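Local coordinates for germination protein (PDB 6O59), which is the A subunit of the spore germinant receptor GerK3, here its N-terminal domain, and probably takes part in the response to germinants, at residues A[12-17]-A[43-48]; A[18-23]-A[100-105]; A[25-30]-A[159-164]; A[155-160]-A[185-190]; A[241-246]-A[253-258]. All coordinates share one frame; numbering follows the deposited sequence.

How the contacts relate
Contacts 1, 3, 4 and 5 are buried, contact 2 only partly. Contacts 1 and 4 are the closest relatives: each lays a helix along the second strand of a five-stranded antiparallel sheet through apolar side chains. Contact 2 continues contact 1 to the end of helix 10-20 and reaches helix 98-106, with a lysine chain among its partners. Contact 5 adds helix 240-248 to the sheet of contact 4, whose strands 182-189 and 252-256 are neighbours. Contact 3, near the centre of the chain, differs in chemistry: it joins the residue just ahead of strand 27-34 to helix 153-163, which packs on the other sheet, through a charged pair where the remaining four use carbon and sulfur.

Contact 1 of 5, residues A[12-17]-A[43-48]; sequences ENLTLI and AIVYIE
L14 and I17, one helical turn apart on helix 10-20, pack against A43 and V45 of strand 40-47 in a helix-on-sheet arrangement. The helix runs almost along the strand: the axes of residues 12-17 and 43-47 are 11.1 Å apart at their closest, and their N-to-C directions differ by 16°. A43 and V45 lie two apart in the strand and both direct their CB atoms at the helix, whereas I44 between them points away and meets Q57, L60 and L61 of helix 54-62. The sheet thus has helices on both of its faces at this strand.

L14 divides its two methyl branches between the strand residues. CD1 of L14 lies 4.2 Å from CB of A43, and CD2 of L14 comes within 3.8 Å of CG2 of V45, the two side chains passing alongside one another, running opposite ways. In L14, CG stands beside the backbone N (chi1 -63°), which carries the branches across the gap although its CB does not point straight at the strand. I17 aims more directly at the strand, and its CD1 reaches the same methyl, CG2 of V45, at 4.3 Å. One valine branch therefore receives both helix residues. I17 also touches W98, so helix 98-106 adjoins this layer.

All three pairs are carbon on carbon. The contact accordingly rests on burial of aliphatic surface and on methyl-to-methyl fit, and these pairs contribute no directional bond.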
# COMPACT_ATOMS: atom_id res chain seq x y z
N GLU A 12 8.09 -18.00 0.57
CA GLU A 12 7.80 -17.97 -0.86
C GLU A 12 6.59 -17.07 -1.15
O GLU A 12 6.61 -16.31 -2.12
CB GLU A 12 7.57 -19.38 -1.41
CG GLU A 12 8.84 -20.22 -1.46
CD GLU A 12 8.81 -21.50 -2.27
OE1 GLU A 12 9.77 -21.73 -3.04
OE2 GLU A 12 7.84 -22.28 -2.13
N ASN A 13 5.56 -17.13 -0.28
CA ASN A 13 4.35 -16.33 -0.45
C ASN A 13 4.64 -14.88 -0.17
O ASN A 13 4.11 -14.02 -0.87
CB ASN A 13 3.24 -16.83 0.45
CG ASN A 13 2.64 -18.12 -0.05
OD1 ASN A 13 2.34 -18.28 -1.24
ND2 ASN A 13 2.46 -19.07 0.85
N LEU A 14 5.51 -14.61 0.82
CA LEU A 14 5.86 -13.24 1.18
C LEU A 14 6.74 -12.61 0.10
O LEU A 14 6.46 -11.50 -0.33
CB LEU A 14 6.52 -13.15 2.57
CG LEU A 14 5.65 -13.59 3.77
CD1 LEU A 14 6.38 -13.42 5.07
CD2 LEU A 14 4.30 -12.85 3.83
N THR A 15 7.75 -13.35 -0.41
CA THR A 15 8.61 -12.82 -1.47
C THR A 15 7.79 -12.43 -2.70
O THR A 15 8.01 -11.35 -3.25
CB THR A 15 9.71 -13.80 -1.84
OG1 THR A 15 9.13 -15.08 -1.95
CG2 THR A 15 10.84 -13.84 -0.82
N LEU A 16 6.79 -13.28 -3.07
CA LEU A 16 5.90 -13.10 -4.21
C LEU A 16 4.94 -11.92 -4.02
O LEU A 16 4.67 -11.23 -5.00
CB LEU A 16 5.12 -14.39 -4.54
CG LEU A 16 5.91 -15.46 -5.36
CD1 LEU A 16 5.26 -16.80 -5.27
CD2 LEU A 16 6.05 -15.07 -6.82
N ILE A 17 4.45 -11.66 -2.78
CA ILE A 17 3.59 -10.50 -2.51
C ILE A 17 4.41 -9.22 -2.78
O ILE A 17 4.01 -8.38 -3.59
CB ILE A 17 3.00 -10.51 -1.08
CG1 ILE A 17 1.98 -11.65 -0.90
CG2 ILE A 17 2.38 -9.13 -0.71
CD1 ILE A 17 1.72 -12.01 0.55
N ALA A 43 2.27 -15.04 9.39
CA ALA A 43 2.37 -13.61 9.09
C ALA A 43 1.01 -12.97 8.86
O ALA A 43 0.10 -13.62 8.31
CB ALA A 43 3.25 -13.38 7.87
N ILE A 44 0.88 -11.68 9.28
CA ILE A 44 -0.27 -10.81 8.99
C ILE A 44 0.17 -9.86 7.89
O ILE A 44 1.19 -9.18 8.04
CB ILE A 44 -0.88 -10.03 10.19
CG1 ILE A 44 -0.70 -10.77 11.53
CG2 ILE A 44 -2.35 -9.67 9.91
CD1 ILE A 44 -1.11 -9.98 12.79
N VAL A 45 -0.58 -9.83 6.79
CA VAL A 45 -0.28 -8.93 5.67
C VAL A 45 -1.48 -8.04 5.46
O VAL A 45 -2.59 -8.54 5.23
CB VAL A 45 0.14 -9.67 4.35
CG1 VAL A 45 0.56 -8.66 3.28
CG2 VAL A 45 1.27 -10.67 4.59
N TYR A 46 -1.28 -6.71 5.51
CA TYR A 46 -2.34 -5.73 5.31
C TYR A 46 -1.81 -4.40 4.76
O TYR A 46 -0.64 -4.07 4.98
CB TYR A 46 -3.12 -5.51 6.63
CG TYR A 46 -2.31 -4.88 7.75
CD1 TYR A 46 -1.52 -5.66 8.58
CD2 TYR A 46 -2.37 -3.51 7.99
CE1 TYR A 46 -0.77 -5.08 9.61
CE2 TYR A 46 -1.62 -2.92 9.00
CZ TYR A 46 -0.83 -3.71 9.82
OH TYR A 46 -0.11 -3.13 10.84
N ILE A 47 -2.68 -3.61 4.09
CA ILE A 47 -2.36 -2.26 3.60
C ILE A 47 -2.72 -1.26 4.70
O ILE A 47 -3.88 -1.17 5.13
CB ILE A 47 -3.02 -1.87 2.22
CG1 ILE A 47 -2.64 -2.83 1.09
CG2 ILE A 47 -2.68 -0.44 1.83
CD1 ILE A 47 -3.48 -2.63 -0.06
N GLU A 48 -1.71 -0.49 5.13
CA GLU A 48 -1.77 0.56 6.13
C GLU A 48 -2.88 1.59 5.84
O GLU A 48 -3.01 2.08 4.70
CB GLU A 48 -0.40 1.28 6.15
CG GLU A 48 0.33 1.33 7.47
CD GLU A 48 1.78 1.77 7.35
OE1 GLU A 48 2.10 2.58 6.45
OE2 GLU A 48 2.61 1.30 8.18

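Contact 2 of 5, residues A[18-23]-A[100-105]; sequences KEKTGN and DLLSSL
Helix 10-20 ends opposite helix 98-106, with the CA atoms of T21 and L102, the nearest pair, 8.5 Å apart, and T21 the first residue to leave helical backbone angles. Across this gap CG2 of T21 does much of the work: it lies 4.0 Å from CD2 of L102 and 4.2 Å from CD2 of L105. With OG1 of T21 set between the backbone N and the carbonyl carbon (chi1 63°), the methyl takes the side facing the two leucines, while the hydroxyl turns back to its own helix and hydrogen-bonds to the carbonyl O of I17. The threonine is in this way divided into a polar half that serves the helix end and an apolar half that serves the contact.

The chain turns out of the helix through a Schellman motif. N of N23 bonds to O of K18 at 2.7 Å, a weak bond joins N of G22 to O of E19, and G22 has the positive phi (63°) expected just after the helix.

L102 divides its branches between T21 and K20, CD2 going to the threonine and CD1 to the lysine. CD1 of L102 is 4.1 Å from CD of K20, and the two side chains cross at about a right angle. Only the aliphatic part of K20 is engaged here; its ammonium end makes a cation-pi interaction with W98, at the start of helix 98-106. L102 also touches P167, and L105 packs on L111 of strand 110-114.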
# COMPACT_ATOMS: atom_id res chain seq x y z
N LYS A 18 5.59 -9.12 -2.15
CA LYS A 18 6.53 -8.01 -2.30
C LYS A 18 6.81 -7.75 -3.80
O LYS A 18 6.81 -6.59 -4.24
CB LYS A 18 7.84 -8.31 -1.55
CG LYS A 18 7.68 -8.41 -0.03
CD LYS A 18 9.03 -8.43 0.69
CE LYS A 18 9.00 -9.21 1.98
NZ LYS A 18 9.18 -10.68 1.77
N GLU A 19 6.99 -8.83 -4.57
CA GLU A 19 7.25 -8.85 -6.00
C GLU A 19 6.06 -8.24 -6.77
O GLU A 19 6.23 -7.31 -7.56
CB GLU A 19 7.46 -10.31 -6.40
CG GLU A 19 8.35 -10.58 -7.59
CD GLU A 19 8.35 -12.05 -7.96
OE1 GLU A 19 9.02 -12.85 -7.26
OE2 GLU A 19 7.67 -12.40 -8.95
N LYS A 20 4.85 -8.76 -6.49
CA LYS A 20 3.60 -8.44 -7.17
C LYS A 20 3.07 -7.06 -6.84
O LYS A 20 2.48 -6.41 -7.72
CB LYS A 20 2.56 -9.51 -6.88
CG LYS A 20 2.87 -10.79 -7.67
CD LYS A 20 2.15 -12.04 -7.18
CE LYS A 20 2.48 -13.25 -8.01
NZ LYS A 20 1.93 -13.17 -9.39
N THR A 21 3.29 -6.59 -5.60
CA THR A 21 2.84 -5.27 -5.12
C THR A 21 3.96 -4.20 -5.23
O THR A 21 3.80 -3.10 -4.71
CB THR A 21 2.34 -5.41 -3.69
OG1 THR A 21 3.44 -5.82 -2.86
CG2 THR A 21 1.13 -6.35 -3.55
N GLY A 22 5.05 -4.52 -5.91
CA GLY A 22 6.18 -3.64 -6.18
C GLY A 22 6.97 -3.13 -4.99
O GLY A 22 7.63 -2.09 -5.10
N ASN A 23 6.94 -3.91 -3.88
CA ASN A 23 7.59 -3.61 -2.59
C ASN A 23 7.10 -2.24 -2.10
O ASN A 23 7.89 -1.37 -1.72
CB ASN A 23 9.13 -3.69 -2.71
CG ASN A 23 9.75 -4.73 -1.82
OD1 ASN A 23 9.87 -4.56 -0.59
ND2 ASN A 23 10.18 -5.84 -2.43
N ASP A 100 -7.38 -13.83 -6.20
CA ASP A 100 -8.27 -13.71 -5.04
C ASP A 100 -7.56 -13.11 -3.84
O ASP A 100 -8.13 -12.25 -3.15
CB ASP A 100 -8.85 -15.08 -4.68
CG ASP A 100 -9.90 -15.60 -5.63
OD1 ASP A 100 -10.34 -14.83 -6.52
OD2 ASP A 100 -10.30 -16.78 -5.49
N LEU A 101 -6.31 -13.55 -3.59
CA LEU A 101 -5.48 -13.06 -2.50
C LEU A 101 -5.24 -11.57 -2.67
O LEU A 101 -5.55 -10.78 -1.77
CB LEU A 101 -4.13 -13.82 -2.45
CG LEU A 101 -3.15 -13.44 -1.33
CD1 LEU A 101 -2.48 -14.66 -0.78
CD2 LEU A 101 -2.09 -12.48 -1.83
N LEU A 102 -4.69 -11.18 -3.84
CA LEU A 102 -4.32 -9.81 -4.12
C LEU A 102 -5.51 -8.86 -4.10
O LEU A 102 -5.39 -7.79 -3.51
CB LEU A 102 -3.55 -9.70 -5.44
CG LEU A 102 -2.11 -10.22 -5.40
CD1 LEU A 102 -1.50 -10.26 -6.78
CD2 LEU A 102 -1.24 -9.42 -4.43
N SER A 103 -6.66 -9.26 -4.65
CA SER A 103 -7.85 -8.41 -4.66
C SER A 103 -8.36 -8.16 -3.24
O SER A 103 -8.77 -7.03 -2.96
CB SER A 103 -8.95 -9.00 -5.53
OG SER A 103 -9.77 -9.86 -4.77
N SER A 104 -8.32 -9.18 -2.36
CA SER A 104 -8.78 -9.03 -0.98
C SER A 104 -7.84 -8.08 -0.19
O SER A 104 -8.31 -7.20 0.54
CB SER A 104 -8.93 -10.40 -0.31
OG SER A 104 -7.97 -10.64 0.70
N LEU A 105 -6.52 -8.23 -0.42
CA LEU A 105 -5.51 -7.37 0.18
C LEU A 105 -5.75 -5.90 -0.22
O LEU A 105 -5.80 -5.04 0.66
CB LEU A 105 -4.11 -7.84 -0.27
CG LEU A 105 -2.89 -7.02 0.20
CD1 LEU A 105 -2.59 -7.28 1.64
CD2 LEU A 105 -1.69 -7.37 -0.61

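Contact 3 of 5, residues A[25-30]-A[159-164]; sequences SDIVIR and MVRRII
Residues 25-30 meet R161 of helix 153-163 at D26 and I27. The first residue, S25, hydrogen-bonds through OG to OG of S173 in strand 169-176. D26 follows and directs its side chain at the helix, where R161 grips it side-on with two nitrogens. NE of R161 donates to OD2 of D26 at 2.9 Å, and NH2 of R161 donates to OD1 of D26, also at 2.9 Å. The bonds are nearly straight (166° and 172°), each carboxylate oxygen uses its syn lone pair, and the two flat groups lie almost in one plane, 8° apart.

This buried salt bridge links the two sheet layers of the domain: D26 stands just ahead of strand 27-34, an edge strand of one antiparallel sheet, whereas helix 153-163 packs on the other. A bend at chi2 of R161 helps bring its guanidinium alongside the carboxylate. NH1 of R161 bonds to the carbonyl O of L169, which further restricts rotation of the group.

I27 begins the strand. Its CD1 approaches NH2 of R161 to 4.0 Å, the two side chains crossing at about a right angle, and the isoleucine also packs on T21.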
# COMPACT_ATOMS: atom_id res chain seq x y z
N SER A 25 5.50 0.75 -0.04
CA SER A 25 5.83 1.19 1.31
C SER A 25 4.68 1.06 2.33
O SER A 25 4.99 1.01 3.52
CB SER A 25 6.35 2.62 1.30
OG SER A 25 5.47 3.54 0.66
N ASP A 26 3.41 0.95 1.89
CA ASP A 26 2.28 0.88 2.81
C ASP A 26 1.78 -0.54 3.05
O ASP A 26 0.82 -0.73 3.79
CB ASP A 26 1.12 1.77 2.32
CG ASP A 26 0.50 1.43 0.98
OD1 ASP A 26 1.13 0.69 0.20
OD2 ASP A 26 -0.62 1.92 0.71
N ILE A 27 2.44 -1.52 2.45
CA ILE A 27 2.06 -2.91 2.67
C ILE A 27 2.86 -3.43 3.86
O ILE A 27 4.09 -3.50 3.82
CB ILE A 27 2.21 -3.73 1.38
CG1 ILE A 27 1.10 -3.30 0.39
CG2 ILE A 27 2.13 -5.24 1.68
CD1 ILE A 27 1.38 -3.47 -0.93
N VAL A 28 2.14 -3.74 4.96
CA VAL A 28 2.71 -4.19 6.24
C VAL A 28 2.68 -5.72 6.36
O VAL A 28 1.65 -6.35 6.13
CB VAL A 28 2.00 -3.54 7.45
CG1 VAL A 28 2.65 -3.94 8.76
CG2 VAL A 28 1.97 -2.03 7.33
N ILE A 29 3.84 -6.29 6.75
CA ILE A 29 4.06 -7.71 7.03
C ILE A 29 4.46 -7.82 8.51
O ILE A 29 5.52 -7.33 8.90
CB ILE A 29 5.10 -8.36 6.08
CG1 ILE A 29 4.61 -8.33 4.62
CG2 ILE A 29 5.42 -9.81 6.54
CD1 ILE A 29 5.60 -8.70 3.53
N ARG A 30 3.59 -8.44 9.32
CA ARG A 30 3.87 -8.67 10.73
C ARG A 30 4.18 -10.14 10.94
O ARG A 30 3.30 -10.99 10.78
CB ARG A 30 2.70 -8.22 11.63
CG ARG A 30 2.36 -6.74 11.56
CD ARG A 30 3.03 -5.97 12.65
NE ARG A 30 2.25 -4.78 12.99
CZ ARG A 30 2.59 -3.54 12.64
NH1 ARG A 30 3.70 -3.32 11.95
NH2 ARG A 30 1.83 -2.52 13.00
N MET A 159 -6.19 7.33 1.12
CA MET A 159 -7.29 7.90 0.35
C MET A 159 -7.26 7.42 -1.09
O MET A 159 -8.30 7.03 -1.60
CB MET A 159 -7.29 9.44 0.43
CG MET A 159 -7.65 9.94 1.83
SD MET A 159 -7.66 11.73 2.04
CE MET A 159 -9.31 12.05 1.65
N VAL A 160 -6.07 7.39 -1.72
CA VAL A 160 -5.88 6.93 -3.11
C VAL A 160 -6.18 5.41 -3.18
O VAL A 160 -6.96 4.98 -4.04
CB VAL A 160 -4.47 7.27 -3.66
CG1 VAL A 160 -4.28 6.69 -5.06
CG2 VAL A 160 -4.20 8.78 -3.65
N ARG A 161 -5.57 4.63 -2.27
CA ARG A 161 -5.73 3.17 -2.11
C ARG A 161 -7.19 2.70 -2.00
O ARG A 161 -7.48 1.53 -2.23
CB ARG A 161 -4.98 2.69 -0.85
CG ARG A 161 -3.48 2.58 -1.03
CD ARG A 161 -3.11 1.52 -2.04
NE ARG A 161 -1.76 1.03 -1.83
CZ ARG A 161 -1.04 0.40 -2.74
NH1 ARG A 161 -1.54 0.19 -3.95
NH2 ARG A 161 0.19 -0.00 -2.47
N ARG A 162 -8.08 3.60 -1.57
CA ARG A 162 -9.49 3.33 -1.38
C ARG A 162 -10.23 3.41 -2.71
O ARG A 162 -11.24 2.73 -2.88
CB ARG A 162 -10.09 4.31 -0.38
CG ARG A 162 -9.87 3.87 1.05
CD ARG A 162 -10.72 4.65 2.03
NE ARG A 162 -10.45 4.31 3.43
CZ ARG A 162 -9.69 5.03 4.26
NH1 ARG A 162 -9.07 6.12 3.81
NH2 ARG A 162 -9.54 4.66 5.53
N ILE A 163 -9.70 4.24 -3.65
CA ILE A 163 -10.22 4.48 -5.00
C ILE A 163 -9.56 3.53 -6.03
O ILE A 163 -10.27 2.88 -6.80
CB ILE A 163 -10.03 5.98 -5.41
CG1 ILE A 163 -10.56 6.92 -4.32
CG2 ILE A 163 -10.68 6.26 -6.77
CD1 ILE A 163 -10.60 8.35 -4.69
N ILE A 164 -8.21 3.48 -6.07
CA ILE A 164 -7.48 2.60 -7.00
C ILE A 164 -7.16 1.32 -6.26
O ILE A 164 -6.27 1.32 -5.41
CB ILE A 164 -6.21 3.30 -7.58
CG1 ILE A 164 -6.54 4.64 -8.26
CG2 ILE A 164 -5.42 2.40 -8.53
CD1 ILE A 164 -7.29 4.57 -9.57

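Contact 4 of 5, residues A[155-160]-A[185-190]; sequences TNLAMV and TLMYIH
M187 and L157 have the most surface buried in this contact, 74 and 63 Å², and T185 supplies the next largest share. M187 leaves strand 182-189 toward helix 153-163 with its chain extended beyond CG (chi2 -180°), which carries SD and CE across to the helix between L157 and V160. CE of M187 lies 3.6 Å from CD2 of L157. The end of the thioether also meets V160 tip to tip, SD of M187 standing 3.8 Å from CG1 of V160, while CE is close to both CB and CG2 of the valine.

L157 also serves T185, two residues earlier in the strand. Its CD2 is 3.6 Å from CG2 of T185, and CD1 of L157 touches the same methyl at 3.9 Å, so the leucine fork closes on the threonine methyl from the helix side. In T185 this methyl is anti to the backbone N; OG1 stands beside the backbone N, anti to the carbonyl carbon, and hydrogen-bonds to OG of S173 in the adjacent strand 169-176. The polar atom is thereby satisfied within the sheet, and carbon is presented to the helix. F255 of strand 252-256 touches L157, V160 and M187 and extends the apolar layer.

The axes of residues 155-160 and 185-189 diverge by 11° and approach to 10.8 Å: a helix laid along one face of an antiparallel sheet, an alpha+beta arrangement.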
# COMPACT_ATOMS: atom_id res chain seq x y z
N THR A 155 -2.24 9.27 5.49
CA THR A 155 -3.67 9.51 5.30
C THR A 155 -3.97 9.67 3.80
O THR A 155 -4.90 9.05 3.30
CB THR A 155 -4.10 10.73 6.11
OG1 THR A 155 -3.78 10.53 7.49
CG2 THR A 155 -5.58 11.03 5.97
N ASN A 156 -3.15 10.47 3.10
CA ASN A 156 -3.27 10.73 1.66
C ASN A 156 -3.12 9.45 0.81
O ASN A 156 -3.92 9.24 -0.10
CB ASN A 156 -2.25 11.79 1.23
CG ASN A 156 -2.50 13.16 1.82
OD1 ASN A 156 -3.56 13.46 2.36
ND2 ASN A 156 -1.50 14.04 1.73
N LEU A 157 -2.13 8.60 1.14
CA LEU A 157 -1.91 7.33 0.43
C LEU A 157 -3.11 6.41 0.56
O LEU A 157 -3.55 5.84 -0.44
CB LEU A 157 -0.67 6.58 0.95
CG LEU A 157 0.66 7.31 1.02
CD1 LEU A 157 1.76 6.36 1.46
CD2 LEU A 157 0.98 8.06 -0.30
N ALA A 158 -3.65 6.33 1.80
CA ALA A 158 -4.82 5.54 2.15
C ALA A 158 -6.05 6.00 1.33
O ALA A 158 -6.81 5.17 0.84
CB ALA A 158 -5.08 5.65 3.65
N MET A 159 -6.19 7.33 1.12
CA MET A 159 -7.29 7.90 0.35
C MET A 159 -7.26 7.42 -1.09
O MET A 159 -8.30 7.03 -1.60
CB MET A 159 -7.29 9.44 0.43
CG MET A 159 -7.65 9.94 1.83
SD MET A 159 -7.66 11.73 2.04
CE MET A 159 -9.31 12.05 1.65
N VAL A 160 -6.07 7.39 -1.72
CA VAL A 160 -5.88 6.93 -3.11
C VAL A 160 -6.18 5.41 -3.18
O VAL A 160 -6.96 4.98 -4.04
CB VAL A 160 -4.47 7.27 -3.66
CG1 VAL A 160 -4.28 6.69 -5.06
CG2 VAL A 160 -4.20 8.78 -3.65
N THR A 185 6.40 10.44 -0.89
CA THR A 185 5.97 9.16 -1.44
C THR A 185 5.50 9.41 -2.90
O THR A 185 4.65 10.27 -3.15
CB THR A 185 4.96 8.42 -0.56
OG1 THR A 185 5.63 8.00 0.63
CG2 THR A 185 4.39 7.18 -1.25
N LEU A 186 6.10 8.67 -3.82
CA LEU A 186 5.85 8.66 -5.26
C LEU A 186 4.88 7.50 -5.61
O LEU A 186 5.03 6.41 -5.07
CB LEU A 186 7.22 8.46 -5.93
CG LEU A 186 7.33 8.64 -7.44
CD1 LEU A 186 8.67 9.21 -7.80
CD2 LEU A 186 7.18 7.31 -8.17
N MET A 187 3.94 7.73 -6.52
CA MET A 187 2.94 6.76 -6.99
C MET A 187 2.87 6.68 -8.51
O MET A 187 2.89 7.71 -9.18
CB MET A 187 1.54 7.17 -6.51
CG MET A 187 1.08 6.51 -5.29
SD MET A 187 -0.55 7.22 -5.01
CE MET A 187 -0.70 6.99 -3.27
N TYR A 188 2.66 5.46 -9.04
CA TYR A 188 2.45 5.19 -10.47
C TYR A 188 1.84 3.80 -10.62
O TYR A 188 2.07 2.95 -9.76
CB TYR A 188 3.76 5.33 -11.28
CG TYR A 188 4.82 4.30 -10.94
CD1 TYR A 188 5.69 4.48 -9.87
CD2 TYR A 188 4.97 3.15 -11.72
CE1 TYR A 188 6.66 3.53 -9.55
CE2 TYR A 188 5.94 2.19 -11.41
CZ TYR A 188 6.78 2.38 -10.33
OH TYR A 188 7.73 1.43 -10.05
N ILE A 189 1.07 3.57 -11.71
CA ILE A 189 0.51 2.25 -11.94
C ILE A 189 1.45 1.54 -12.91
O ILE A 189 1.53 1.90 -14.10
CB ILE A 189 -0.99 2.21 -12.41
CG1 ILE A 189 -1.92 2.91 -11.40
CG2 ILE A 189 -1.45 0.75 -12.63
CD1 ILE A 189 -3.36 3.15 -11.88
N HIS A 190 2.16 0.54 -12.38
CA HIS A 190 3.08 -0.31 -13.13
C HIS A 190 2.33 -0.97 -14.31
O HIS A 190 1.28 -1.58 -14.12
CB HIS A 190 3.65 -1.38 -12.19
CG HIS A 190 4.34 -2.49 -12.90
ND1 HIS A 190 5.62 -2.34 -13.37
CD2 HIS A 190 3.88 -3.71 -13.23
CE1 HIS A 190 5.91 -3.49 -13.97
NE2 HIS A 190 4.89 -4.34 -13.92

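Contact 5 of 5, residues A[241-246]-A[253-258]; sequences DVVAGN and AIFVDG
V243 packs on A253 and F255 where helix 240-248 lies against strand 252-256 of a five-stranded antiparallel sheet, a local helix-on-sheet contact between elements joined by a short connection. The CA atoms of V243 and A253 are 6.7 Å apart.

Backbone hydrogen bonds hold the strand side of the contact: A253 is paired with M187 and F255 with T185, both in the neighbouring strand 182-189, so the two residues that receive V243 are fixed within the sheet.

The aromatic interaction belongs to F255, whose ring stands edge-to-face with F149. N156 of helix 153-163 also touches F255, which places its ring between the sheet and helices 153-163 and 240-248.

Apolar contact joins the segments themselves, and one methyl, CG1 of V243, carries it. Placing this branch anti to the backbone N (chi1 162°) directs it to the strand. A253, with its CB pointing at the helix, meets CG1 of V243 at 3.8 Å. The CB of F255 does not point at the helix, but its ring extends to it, and CZ of F255 lies 4.3 Å from CG1 of V243.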
# COMPACT_ATOMS: atom_id res chain seq x y z
N ASP A 241 -9.85 11.69 -6.25
CA ASP A 241 -10.41 11.17 -7.51
C ASP A 241 -9.63 11.71 -8.73
O ASP A 241 -9.41 10.96 -9.68
CB ASP A 241 -11.90 11.46 -7.66
CG ASP A 241 -12.29 12.90 -7.41
OD1 ASP A 241 -12.14 13.37 -6.25
OD2 ASP A 241 -12.76 13.55 -8.37
N VAL A 242 -9.17 12.98 -8.67
CA VAL A 242 -8.37 13.61 -9.73
C VAL A 242 -7.00 12.91 -9.81
O VAL A 242 -6.53 12.64 -10.93
CB VAL A 242 -8.27 15.15 -9.54
CG1 VAL A 242 -7.36 15.79 -10.59
CG2 VAL A 242 -9.66 15.78 -9.60
N VAL A 243 -6.41 12.55 -8.65
CA VAL A 243 -5.14 11.81 -8.57
C VAL A 243 -5.36 10.43 -9.19
O VAL A 243 -4.61 10.03 -10.08
CB VAL A 243 -4.59 11.73 -7.12
CG1 VAL A 243 -3.56 10.62 -6.96
CG2 VAL A 243 -4.01 13.07 -6.69
N ALA A 244 -6.44 9.75 -8.79
CA ALA A 244 -6.83 8.43 -9.29
C ALA A 244 -6.96 8.45 -10.83
O ALA A 244 -6.39 7.58 -11.50
CB ALA A 244 -8.13 7.99 -8.64
N GLY A 245 -7.63 9.47 -11.38
CA GLY A 245 -7.81 9.63 -12.81
C GLY A 245 -6.50 9.76 -13.56
O GLY A 245 -6.28 9.06 -14.55
N ASN A 246 -5.58 10.61 -13.04
CA ASN A 246 -4.26 10.79 -13.68
C ASN A 246 -3.39 9.54 -13.57
O ASN A 246 -2.65 9.23 -14.51
CB ASN A 246 -3.53 11.99 -13.13
CG ASN A 246 -4.14 13.28 -13.60
OD1 ASN A 246 -4.63 14.08 -12.80
ND2 ASN A 246 -4.14 13.52 -14.90
N ALA A 253 1.98 10.38 -9.24
CA ALA A 253 1.48 11.19 -8.13
C ALA A 253 2.56 11.31 -7.02
O ALA A 253 3.18 10.32 -6.66
CB ALA A 253 0.19 10.61 -7.57
N ILE A 254 2.81 12.52 -6.54
CA ILE A 254 3.81 12.77 -5.49
C ILE A 254 3.12 13.38 -4.29
O ILE A 254 2.39 14.37 -4.43
CB ILE A 254 4.98 13.66 -5.99
CG1 ILE A 254 5.69 13.05 -7.22
CG2 ILE A 254 5.98 13.97 -4.87
CD1 ILE A 254 6.04 14.08 -8.28
N PHE A 255 3.37 12.80 -3.12
CA PHE A 255 2.88 13.30 -1.84
C PHE A 255 4.05 13.74 -0.99
O PHE A 255 4.91 12.92 -0.65
CB PHE A 255 2.02 12.25 -1.10
CG PHE A 255 0.73 11.98 -1.81
CD1 PHE A 255 -0.34 12.85 -1.69
CD2 PHE A 255 0.59 10.87 -2.66
CE1 PHE A 255 -1.52 12.61 -2.36
CE2 PHE A 255 -0.60 10.62 -3.31
CZ PHE A 255 -1.66 11.49 -3.15
N VAL A 256 4.10 15.04 -0.68
CA VAL A 256 5.14 15.66 0.14
C VAL A 256 4.59 15.85 1.57
O VAL A 256 3.45 16.29 1.74
CB VAL A 256 5.61 16.99 -0.49
CG1 VAL A 256 6.81 17.57 0.26
CG2 VAL A 256 5.94 16.81 -1.97
N ASP A 257 5.41 15.51 2.58
CA ASP A 257 5.08 15.65 3.99
C ASP A 257 4.76 17.10 4.33
O ASP A 257 5.55 18.01 4.04
CB ASP A 257 6.24 15.12 4.85
CG ASP A 257 5.95 14.98 6.34
OD1 ASP A 257 4.77 14.80 6.69
OD2 ASP A 257 6.90 15.01 7.13
N GLY A 258 3.57 17.31 4.88
CA GLY A 258 3.08 18.63 5.28
C GLY A 258 2.28 19.39 4.23
O GLY A 258 1.67 20.41 4.57